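Rbstp0775 protein (Geobacillus stearothermophilus, PDB 1RZ3) is of unknown function but belongs to the phosphoribulokinase/uridine kinase family and may be an ATP-binding kinase of the P-loop fold. Local coordinates at residues Q170-I173 with N174-K178; S43-L46 with R47-I51; L135-K138 with E139-P142; F107-H110 with E111-T114. One frame throughout, in Å; residues are numbered along the deposited sequence.

Interaction 1: residues Q170-I173 with N174-K178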
loop_
_atom_site.group_PDB
_atom_site.type_symbol
_atom_site.label_atom_id
_atom_site.label_comp_id
_atom_site.label_asym_id
_atom_site.label_seq_id
_atom_site.Cartn_x
_atom_site.Cartn_y
_atom_site.Cartn_z
ATOM N N GLN A 170 2.416 25.300 -6.041
ATOM C CA GLN A 170 2.378 25.540 -4.603
ATOM C C GLN A 170 1.473 24.537 -3.885
ATOM O O GLN A 170 1.817 24.040 -2.812
ATOM C CB GLN A 170 1.903 26.964 -4.306
ATOM C CG GLN A 170 2.035 27.343 -2.840
ATOM C CD GLN A 170 3.472 27.264 -2.358
ATOM O OE1 GLN A 170 4.323 28.047 -2.780
ATOM N NE2 GLN A 170 3.751 26.311 -1.474
ATOM N N LYS A 171 0.320 24.246 -4.477
ATOM C CA LYS A 171 -0.620 23.296 -3.890
ATOM C C LYS A 171 -0.010 21.901 -3.825
ATOM O O LYS A 171 -0.179 21.189 -2.837
ATOM C CB LYS A 171 -1.921 23.250 -4.699
ATOM C CG LYS A 171 -2.870 24.407 -4.428
ATOM C CD LYS A 171 -4.184 24.241 -5.190
ATOM C CE LYS A 171 -4.963 23.008 -4.733
ATOM N NZ LYS A 171 -5.470 23.128 -3.332
ATOM N N PHE A 172 0.692 21.510 -4.884
ATOM C CA PHE A 172 1.331 20.202 -4.925
ATOM C C PHE A 172 2.352 20.108 -3.795
ATOM O O PHE A 172 2.424 19.102 -3.090
ATOM C CB PHE A 172 2.035 19.986 -6.265
ATOM C CG PHE A 172 2.771 18.681 -6.355
ATOM C CD1 PHE A 172 2.076 17.483 -6.464
ATOM C CD2 PHE A 172 4.161 18.649 -6.303
ATOM C CE1 PHE A 172 2.755 16.265 -6.517
ATOM C CE2 PHE A 172 4.850 17.439 -6.354
ATOM C CZ PHE A 172 4.145 16.245 -6.461
ATOM N N ILE A 173 3.142 21.162 -3.630
ATOM C CA ILE A 173 4.152 21.207 -2.582
ATOM C C ILE A 173 3.497 21.107 -1.207
ATOM O O ILE A 173 3.921 20.324 -0.352
ATOM C CB ILE A 173 4.956 22.526 -2.647
ATOM C CG1 ILE A 173 5.838 22.530 -3.893
ATOM C CG2 ILE A 173 5.789 22.703 -1.375
ATOM C CD1 ILE A 173 6.618 23.813 -4.081
ATOM N N ASN A 174 2.460 21.909 -1.007
ATOM C CA ASN A 174 1.736 21.944 0.254
ATOM C C ASN A 174 1.209 20.588 0.681
ATOM O O ASN A 174 1.369 20.187 1.833
ATOM C CB ASN A 174 0.556 22.913 0.164
ATOM C CG ASN A 174 0.993 24.352 0.045
ATOM O OD1 ASN A 174 2.182 24.655 0.113
ATOM N ND2 ASN A 174 0.031 25.252 -0.131
ATOM N N ARG A 175 0.585 19.877 -0.249
ATOM C CA ARG A 175 0.003 18.589 0.085
ATOM C C ARG A 175 0.934 17.393 -0.056
ATOM O O ARG A 175 1.213 16.706 0.923
ATOM C CB ARG A 175 -1.260 18.354 -0.750
ATOM C CG ARG A 175 -2.136 17.223 -0.222
ATOM C CD ARG A 175 -3.400 17.045 -1.054
ATOM N NE ARG A 175 -4.350 16.158 -0.393
ATOM C CZ ARG A 175 -5.139 16.520 0.614
ATOM N NH1 ARG A 175 -5.106 17.760 1.081
ATOM N NH2 ARG A 175 -5.948 15.631 1.170
ATOM N N TYR A 176 1.429 17.160 -1.265
ATOM C CA TYR A 176 2.283 16.007 -1.528
ATOM C C TYR A 176 3.724 16.064 -1.042
ATOM O O TYR A 176 4.149 15.211 -0.259
ATOM C CB TYR A 176 2.238 15.697 -3.025
ATOM C CG TYR A 176 0.852 15.299 -3.463
ATOM C CD1 TYR A 176 0.371 14.012 -3.220
ATOM C CD2 TYR A 176 -0.013 16.229 -4.040
ATOM C CE1 TYR A 176 -0.938 13.662 -3.532
ATOM C CE2 TYR A 176 -1.327 15.888 -4.356
ATOM C CZ TYR A 176 -1.781 14.602 -4.097
ATOM O OH TYR A 176 -3.079 14.256 -4.396
ATOM N N TRP A 177 4.474 17.060 -1.497
ATOM C CA TRP A 177 5.872 17.187 -1.105
ATOM C C TRP A 177 6.087 17.238 0.410
ATOM O O TRP A 177 6.935 16.524 0.938
ATOM C CB TRP A 177 6.492 18.419 -1.782
ATOM C CG TRP A 177 7.873 18.757 -1.306
ATOM C CD1 TRP A 177 8.204 19.498 -0.205
ATOM C CD2 TRP A 177 9.114 18.346 -1.898
ATOM N NE1 TRP A 177 9.570 19.574 -0.076
ATOM C CE2 TRP A 177 10.155 18.876 -1.099
ATOM C CE3 TRP A 177 9.448 17.581 -3.024
ATOM C CZ2 TRP A 177 11.509 18.664 -1.392
ATOM C CZ3 TRP A 177 10.796 17.370 -3.315
ATOM C CH2 TRP A 177 11.809 17.911 -2.500
ATOM N N LYS A 178 5.317 18.065 1.115
ATOM C CA LYS A 178 5.483 18.171 2.560
ATOM C C LYS A 178 5.099 16.892 3.308
ATOM O O LYS A 178 5.752 16.523 4.281
ATOM C CB LYS A 178 4.691 19.371 3.099
ATOM C CG LYS A 178 5.298 20.712 2.686
ATOM C CD LYS A 178 4.390 21.902 3.029
ATOM C CE LYS A 178 4.166 22.057 4.523
ATOM N NZ LYS A 178 3.251 23.215 4.800
#

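Interaction 2: residues S43-L46 with R47-I51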
loop_
_atom_site.group_PDB
_atom_site.type_symbol
_atom_site.label_atom_id
_atom_site.label_comp_id
_atom_site.label_asym_id
_atom_site.label_seq_id
_atom_site.Cartn_x
_atom_site.Cartn_y
_atom_site.Cartn_z
ATOM N N SER A 43 2.121 -9.462 -9.067
ATOM C CA SER A 43 1.128 -10.451 -8.670
ATOM C C SER A 43 0.828 -11.395 -9.833
ATOM O O SER A 43 0.630 -12.594 -9.639
ATOM C CB SER A 43 -0.161 -9.763 -8.202
ATOM O OG SER A 43 -0.735 -8.993 -9.243
ATOM N N GLN A 44 0.797 -10.845 -11.043
ATOM C CA GLN A 44 0.534 -11.642 -12.233
ATOM C C GLN A 44 1.632 -12.690 -12.424
ATOM O O GLN A 44 1.356 -13.867 -12.645
ATOM C CB GLN A 44 0.462 -10.732 -13.464
ATOM C CG GLN A 44 0.038 -11.437 -14.741
ATOM C CD GLN A 44 -1.283 -12.168 -14.588
ATOM O OE1 GLN A 44 -1.377 -13.156 -13.858
ATOM N NE2 GLN A 44 -2.314 -11.682 -15.273
ATOM N N THR A 45 2.879 -12.249 -12.340
ATOM C CA THR A 45 4.021 -13.144 -12.495
ATOM C C THR A 45 4.012 -14.244 -11.427
ATOM O O THR A 45 4.318 -15.408 -11.711
ATOM C CB THR A 45 5.334 -12.351 -12.406
ATOM O OG1 THR A 45 5.291 -11.260 -13.338
ATOM C CG2 THR A 45 6.521 -13.238 -12.734
ATOM N N LEU A 46 3.655 -13.875 -10.200
ATOM C CA LEU A 46 3.604 -14.842 -9.107
ATOM C C LEU A 46 2.547 -15.910 -9.367
ATOM O O LEU A 46 2.779 -17.102 -9.135
ATOM C CB LEU A 46 3.324 -14.123 -7.777
ATOM C CG LEU A 46 4.508 -13.318 -7.216
ATOM C CD1 LEU A 46 4.042 -12.408 -6.095
ATOM C CD2 LEU A 46 5.586 -14.276 -6.716
ATOM N N ARG A 47 1.385 -15.492 -9.859
ATOM C CA ARG A 47 0.316 -16.444 -10.148
ATOM C C ARG A 47 0.765 -17.473 -11.181
ATOM O O ARG A 47 0.415 -18.649 -11.095
ATOM C CB ARG A 47 -0.926 -15.712 -10.653
ATOM C CG ARG A 47 -1.586 -14.843 -9.593
ATOM C CD ARG A 47 -2.823 -14.141 -10.136
ATOM N NE ARG A 47 -3.423 -13.289 -9.117
ATOM C CZ ARG A 47 -3.448 -11.963 -9.174
ATOM N NH1 ARG A 47 -2.914 -11.335 -10.213
ATOM N NH2 ARG A 47 -3.981 -11.266 -8.179
ATOM N N GLU A 48 1.548 -17.028 -12.153
ATOM C CA GLU A 48 2.035 -17.930 -13.182
ATOM C C GLU A 48 3.073 -18.884 -12.605
ATOM O O GLU A 48 3.375 -19.913 -13.204
ATOM C CB GLU A 48 2.595 -17.119 -14.351
ATOM C CG GLU A 48 1.535 -16.200 -14.947
ATOM C CD GLU A 48 2.037 -15.364 -16.101
ATOM O OE1 GLU A 48 3.012 -14.603 -15.911
ATOM O OE2 GLU A 48 1.444 -15.464 -17.198
ATOM N N GLN A 49 3.601 -18.548 -11.429
ATOM C CA GLN A 49 4.574 -19.404 -10.759
ATOM C C GLN A 49 3.821 -20.324 -9.800
ATOM O O GLN A 49 4.426 -21.031 -8.995
ATOM C CB GLN A 49 5.592 -18.576 -9.967
ATOM C CG GLN A 49 6.343 -17.534 -10.774
ATOM C CD GLN A 49 6.904 -18.085 -12.066
ATOM O OE1 GLN A 49 7.597 -19.102 -12.075
ATOM N NE2 GLN A 49 6.608 -17.409 -13.172
ATOM N N GLY A 50 2.493 -20.294 -9.874
ATOM C CA GLY A 50 1.689 -21.151 -9.020
ATOM C C GLY A 50 1.339 -20.587 -7.658
ATOM O O GLY A 50 0.984 -21.336 -6.751
ATOM N N ILE A 51 1.430 -19.268 -7.507
ATOM C CA ILE A 51 1.110 -18.633 -6.232
ATOM C C ILE A 51 -0.232 -17.905 -6.290
ATOM O O ILE A 51 -0.462 -17.092 -7.189
ATOM C CB ILE A 51 2.179 -17.590 -5.827
ATOM C CG1 ILE A 51 3.580 -18.214 -5.875
ATOM C CG2 ILE A 51 1.860 -17.038 -4.439
ATOM C CD1 ILE A 51 3.776 -19.399 -4.954
#

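Interaction 3: residues L135-K138 with E139-P142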
loop_
_atom_site.group_PDB
_atom_site.type_symbol
_atom_site.label_atom_id
_atom_site.label_comp_id
_atom_site.label_asym_id
_atom_site.label_seq_id
_atom_site.Cartn_x
_atom_site.Cartn_y
_atom_site.Cartn_z
ATOM N N LEU A 135 2.872 3.174 3.662
ATOM C CA LEU A 135 2.534 1.849 4.180
ATOM C C LEU A 135 3.246 1.484 5.474
ATOM O O LEU A 135 2.744 0.679 6.257
ATOM C CB LEU A 135 2.869 0.762 3.158
ATOM C CG LEU A 135 2.039 0.613 1.886
ATOM C CD1 LEU A 135 2.460 -0.693 1.198
ATOM C CD2 LEU A 135 0.549 0.573 2.223
ATOM N N GLN A 136 4.425 2.059 5.688
ATOM C CA GLN A 136 5.203 1.733 6.869
ATOM C C GLN A 136 4.973 2.596 8.096
ATOM O O GLN A 136 5.859 2.740 8.939
ATOM C CB GLN A 136 6.686 1.690 6.497
ATOM C CG GLN A 136 6.971 0.597 5.473
ATOM C CD GLN A 136 8.423 0.524 5.076
ATOM O OE1 GLN A 136 8.897 1.283 4.221
ATOM N NE2 GLN A 136 9.148 -0.383 5.704
ATOM N N ARG A 137 3.781 3.173 8.212
ATOM C CA ARG A 137 3.496 3.951 9.403
ATOM C C ARG A 137 3.456 2.918 10.540
ATOM O O ARG A 137 3.095 1.756 10.325
ATOM C CB ARG A 137 2.177 4.723 9.263
ATOM C CG ARG A 137 0.980 3.930 8.803
ATOM C CD ARG A 137 -0.266 4.829 8.753
ATOM N NE ARG A 137 -0.445 5.559 7.496
ATOM C CZ ARG A 137 -0.582 6.881 7.404
ATOM N NH1 ARG A 137 -0.547 7.639 8.495
ATOM N NH2 ARG A 137 -0.800 7.447 6.226
ATOM N N LYS A 138 3.854 3.339 11.735
ATOM C CA LYS A 138 3.942 2.454 12.896
ATOM C C LYS A 138 2.778 1.508 13.165
ATOM O O LYS A 138 2.983 0.380 13.610
ATOM C CB LYS A 138 4.214 3.280 14.155
ATOM C CG LYS A 138 3.130 4.286 14.482
ATOM C CD LYS A 138 3.481 5.080 15.741
ATOM C CE LYS A 138 2.402 6.107 16.075
ATOM N NZ LYS A 138 2.174 7.081 14.965
ATOM N N GLU A 139 1.561 1.966 12.901
ATOM C CA GLU A 139 0.374 1.159 13.143
ATOM C C GLU A 139 0.241 -0.073 12.246
ATOM O O GLU A 139 -0.264 -1.115 12.684
ATOM C CB GLU A 139 -0.884 2.023 12.978
ATOM C CG GLU A 139 -1.033 3.186 13.964
ATOM C CD GLU A 139 -0.100 4.365 13.695
ATOM O OE1 GLU A 139 0.408 4.513 12.562
ATOM O OE2 GLU A 139 0.109 5.167 14.630
ATOM N N TRP A 140 0.691 0.047 10.997
ATOM C CA TRP A 140 0.571 -1.040 10.027
ATOM C C TRP A 140 1.789 -1.954 9.876
ATOM O O TRP A 140 1.650 -3.138 9.562
ATOM C CB TRP A 140 0.198 -0.458 8.660
ATOM C CG TRP A 140 -1.055 0.389 8.674
ATOM C CD1 TRP A 140 -2.052 0.376 9.614
ATOM C CD2 TRP A 140 -1.474 1.314 7.662
ATOM N NE1 TRP A 140 -3.065 1.231 9.246
ATOM C CE2 TRP A 140 -2.736 1.820 8.053
ATOM C CE3 TRP A 140 -0.908 1.760 6.461
ATOM C CZ2 TRP A 140 -3.440 2.751 7.285
ATOM C CZ3 TRP A 140 -1.607 2.683 5.695
ATOM C CH2 TRP A 140 -2.861 3.169 6.110
ATOM N N ARG A 141 2.978 -1.403 10.100
ATOM C CA ARG A 141 4.237 -2.157 9.993
ATOM C C ARG A 141 4.279 -3.597 10.515
ATOM O O ARG A 141 4.760 -4.502 9.827
ATOM C CB ARG A 141 5.373 -1.405 10.707
ATOM C CG ARG A 141 5.864 -0.159 10.038
ATOM C CD ARG A 141 7.317 0.118 10.449
ATOM N NE ARG A 141 7.493 0.512 11.849
ATOM C CZ ARG A 141 7.375 1.759 12.300
ATOM N NH1 ARG A 141 7.072 2.741 11.466
ATOM N NH2 ARG A 141 7.592 2.033 13.580
ATOM N N PRO A 142 3.796 -3.828 11.746
ATOM C CA PRO A 142 3.822 -5.176 12.320
ATOM C C PRO A 142 3.136 -6.258 11.506
ATOM O O PRO A 142 3.417 -7.436 11.685
ATOM C CB PRO A 142 3.145 -4.998 13.681
ATOM C CG PRO A 142 3.291 -3.521 13.975
ATOM C CD PRO A 142 3.077 -2.895 12.633
#

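Interaction 4: residues F107-H110 with E111-T114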
loop_
_atom_site.group_PDB
_atom_site.type_symbol
_atom_site.label_atom_id
_atom_site.label_comp_id
_atom_site.label_asym_id
_atom_site.label_seq_id
_atom_site.Cartn_x
_atom_site.Cartn_y
_atom_site.Cartn_z
ATOM N N PHE A 107 -15.192 0.683 -0.492
ATOM C CA PHE A 107 -14.280 1.032 -1.569
ATOM C C PHE A 107 -14.634 2.420 -2.086
ATOM O O PHE A 107 -15.779 2.681 -2.452
ATOM C CB PHE A 107 -14.364 -0.009 -2.687
ATOM C CG PHE A 107 -13.539 -1.245 -2.419
ATOM C CD1 PHE A 107 -12.286 -1.397 -3.002
ATOM C CD2 PHE A 107 -14.005 -2.238 -1.565
ATOM C CE1 PHE A 107 -11.502 -2.525 -2.742
ATOM C CE2 PHE A 107 -13.233 -3.369 -1.295
ATOM C CZ PHE A 107 -11.975 -3.511 -1.889
ATOM N N TYR A 108 -13.646 3.308 -2.107
ATOM C CA TYR A 108 -13.859 4.681 -2.543
ATOM C C TYR A 108 -13.882 4.894 -4.054
ATOM O O TYR A 108 -12.996 4.436 -4.777
ATOM C CB TYR A 108 -12.787 5.587 -1.940
ATOM C CG TYR A 108 -13.003 7.054 -2.213
ATOM C CD1 TYR A 108 -14.100 7.724 -1.674
ATOM C CD2 TYR A 108 -12.102 7.779 -2.992
ATOM C CE1 TYR A 108 -14.292 9.083 -1.897
ATOM C CE2 TYR A 108 -12.286 9.144 -3.226
ATOM C CZ TYR A 108 -13.383 9.786 -2.673
ATOM O OH TYR A 108 -13.569 11.133 -2.877
ATOM N N ASP A 109 -14.907 5.605 -4.516
ATOM C CA ASP A 109 -15.050 5.935 -5.928
ATOM C C ASP A 109 -14.643 7.400 -6.033
ATOM O O ASP A 109 -15.381 8.289 -5.608
ATOM C CB ASP A 109 -16.501 5.768 -6.387
ATOM C CG ASP A 109 -16.649 5.885 -7.894
ATOM O OD1 ASP A 109 -16.181 6.892 -8.467
ATOM O OD2 ASP A 109 -17.235 4.968 -8.509
ATOM N N HIS A 110 -13.457 7.635 -6.584
ATOM C CA HIS A 110 -12.901 8.977 -6.736
ATOM C C HIS A 110 -13.770 9.933 -7.555
ATOM O O HIS A 110 -13.847 11.126 -7.252
ATOM C CB HIS A 110 -11.509 8.876 -7.363
ATOM C CG HIS A 110 -10.565 8.002 -6.595
ATOM N ND1 HIS A 110 -10.020 8.375 -5.385
ATOM C CD2 HIS A 110 -10.098 6.755 -6.846
ATOM C CE1 HIS A 110 -9.259 7.398 -4.925
ATOM N NE2 HIS A 110 -9.290 6.402 -5.792
ATOM N N GLU A 111 -14.425 9.413 -8.588
ATOM C CA GLU A 111 -15.275 10.234 -9.446
ATOM C C GLU A 111 -16.539 10.732 -8.750
ATOM O O GLU A 111 -16.861 11.918 -8.814
ATOM C CB GLU A 111 -15.670 9.453 -10.701
ATOM C CG GLU A 111 -14.494 9.013 -11.557
ATOM C CD GLU A 111 -14.927 8.231 -12.785
ATOM O OE1 GLU A 111 -15.564 7.167 -12.619
ATOM O OE2 GLU A 111 -14.633 8.681 -13.916
ATOM N N THR A 112 -17.250 9.829 -8.084
ATOM C CA THR A 112 -18.490 10.184 -7.400
ATOM C C THR A 112 -18.309 10.565 -5.935
ATOM O O THR A 112 -19.273 10.934 -5.266
ATOM C CB THR A 112 -19.498 9.023 -7.460
ATOM O OG1 THR A 112 -18.962 7.890 -6.763
ATOM C CG2 THR A 112 -19.780 8.634 -8.906
ATOM N N ASP A 113 -17.080 10.477 -5.438
ATOM C CA ASP A 113 -16.788 10.799 -4.045
ATOM C C ASP A 113 -17.749 10.067 -3.107
ATOM O O ASP A 113 -18.305 10.651 -2.180
ATOM C CB ASP A 113 -16.862 12.316 -3.819
ATOM C CG ASP A 113 -16.569 12.712 -2.378
ATOM O OD1 ASP A 113 -15.595 12.189 -1.792
ATOM O OD2 ASP A 113 -17.313 13.556 -1.831
ATOM N N THR A 114 -17.937 8.775 -3.363
ATOM C CA THR A 114 -18.811 7.944 -2.546
ATOM C C THR A 114 -18.137 6.599 -2.296
ATOM O O THR A 114 -17.191 6.237 -2.992
ATOM C CB THR A 114 -20.155 7.672 -3.253
ATOM O OG1 THR A 114 -19.917 6.968 -4.478
ATOM C CG2 THR A 114 -20.871 8.981 -3.559
#

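Interaction 1: residues Q170-I173 with N174-K178
Gln170 and Asn174 meet in a side-chain contact along the first turns of helix 169-187, at the protein surface. Gln170 NE2 donates to Asn174 OD1 at 2.8 Å; the acceptor lies close to the plane of the Gln170 amide, whereas the donor is tilted 33° from the plane of the Asn174 amide. With CG of Gln170 anti to the backbone N (chi1 -172°) and the chain bent at chi2, the amide reaches forward one turn along the helix to its partner. Were Asn174 exchanged for an alanine, the Gln170 amide would probably lose this acceptor and be freer to turn.

Two residues further along, Phe172 and Tyr176 form an aromatic pair whose rings are near parallel but barely overlap, with centroids 5.3 Å apart. Tyr176 CB sits over the Phe172 face, 4.0 Å from the ring centroid, a CH-pi contact. The guanidinium of Arg175 is hydrogen-bonded to Arg68 O and forms salt bridges to Glu75 and Glu78 of helix 75-82.

The backbone records a change of pitch: Tyr176 N binds Phe172 O at 2.8 Å, but Lys178 N reaches back five residues to Ile173 O at 3.0 Å. This i to i+5 bond marks a wider pi-type turn within an otherwise alpha-helical run.

Interaction 2: residues S43-L46 with R47-I51
The guanidinium of Arg47 turns one face to Ser43 CB, a helical turn earlier, with NH1 3.8 Å from that carbon. Its chain is extended from CG to NE and runs back past Ser43 O, and Arg47 NH2 is hydrogen-bonded to Val53 O. Gln44 stands at about a right angle to the arginine, its amide plane 80° from the guanidinium; from its side chain, OE1 is the atom that comes near the Arg47 methylene groups, at 4.1 Å from CD.

Thr45 and Gln49 instead lie side by side and point the same way. Gln49 CG is anti to its carbonyl carbon (chi1 -56°), and a further bend at chi2 carries NE2 back to Thr45 O, a weak hydrogen bond of 3.4 Å.

The helix closes in a Schellman motif. Ile51 N binds Leu46 O at 3.0 Å and Gly50 N binds Arg47 O at 2.9 Å, with Gly50 at positive phi (88°) as the C-prime residue. Leu46 O is gripped twice, since Gln49 N also donates to it at 2.8 Å, from the opposite face of the carbonyl plane. Beyond the cap, Ile51 CB comes within 4.1 Å of Leu46 CB.

Leu46 and Ile51 both pack on Leu15 of helix 3-15 and on strand 127-132, and Leu46 also touches Val53 of strand 53-57.

Interaction 3: residues L135-K138 with E139-P142
Arg137 and Trp140 pack together in a tight turn between strands 127-132 and 146-150 of the parallel sheet of this P-loop fold, where the chain enters a short 3-10 segment.

The backbone bonds centre on Arg137 O. Arg141 N donates to it at 3.2 Å and Trp140 N at 3.0 Å, so one carbonyl takes two bonds as the 3-10 segment begins.

Aromatic contact comes next. Arg137 CD lies over the centre of the Trp140 six-membered ring, 3.7 Å from its centroid, a CH-pi contact from the methylene arm, while NE sits over the same face near CZ3. The guanidinium, turned 62° from the ring, makes an off-centre cation-pi contact with it; NH2 goes on to Tyr80 O. Phe94 of helix 86-94 also stacks on Trp140.

Among charged groups, Lys138 NZ and Glu139 OE2 form a salt bridge between side chains running side by side, although its hydrogen-bond geometry is weak. Arg141 NH1 donates to Gln136 O at 2.8 Å, meeting it at the guanidinium edge, and has a salt bridge to Glu187, whose other carboxylate oxygen accepts from Lys138 N. A leucine in place of Arg141 would probably leave Gln136 O without this donor and Glu187 without one of its mates.

The Arg141 bend at chi3 (-69°) sets Lys138 CA over one face of its guanidinium, 3.3 Å above the plane and offset toward the rim.

Interaction 4: residues F107-H110 with E111-T114
Asp109 and Thr114 form an antiparallel hydrogen-bonded pair where strand 102-109 turns back into strand 114-121. Of the backbone bonds, Asp109 N to Thr114 O is short and straight, at 2.8 Å. On the return side Asp109 O takes two weak bonds, from Asp113 N and from Thr114 N at 3.4 Å. Asp113 and Thr114 therefore both face Asp109, which makes a G1 beta bulge, and Asp113 has the positive phi (50°) expected at its first position.

Side chain-to-backbone bonds hold the turn from within. Asp109 CG is anti to the backbone N (chi1 -171°), which carries the carboxylate over the loop. OD1 accepts from Thr112 N at 3.1 Å, from above the carboxylate plane, and more weakly from Glu111 N. Glu111 OE1 stands 4.2 Å from the same oxygen, so the two acidic groups would tend to repel.

Side chain-to-side chain bonds flank this arrangement. Tyr108 OH donates to Asp113 OD1 at 2.5 Å, a short bond made at the ring's edge, on the anti side of the oxygen, with ring and carboxylate planes 78° apart. Thr112 OG1 and Thr114 OG1 share a hydrogen bond of 2.6 Å.

Neighbouring groups tie the hairpin to the chain that includes helix 65-68: Arg65 N donates to Asp113 OD1, Arg65 NH2 to His110 O, and Arg68 NH2 to Tyr108 OH. Farther along the two-stranded sheet, Phe107 packs on Arg118 and Val120 of strand 114-121.

The four separate local contacts sit in one P-loop-type chain, and none touches another. Interactions 1 and 2 lie on opposite sides of the chain's centre, their own centres 37 Å apart. Interaction 1 comes nearest to interaction 4, about 9 Å between nearest atoms, and Arg68 links their surroundings: its backbone O accepts from Arg175, its side chain donates to Tyr108. Interaction 3 is the most central, about 10 Å from the chain's centre, with Leu135 near the putative Walker A loop but not touching it. Interaction 2 lies near the calcium region: the Arg47 side chain is about 10 Å from a bound calcium ion and that of Ile51 about 10 Å from that of Asp124, a calcium-binding residue.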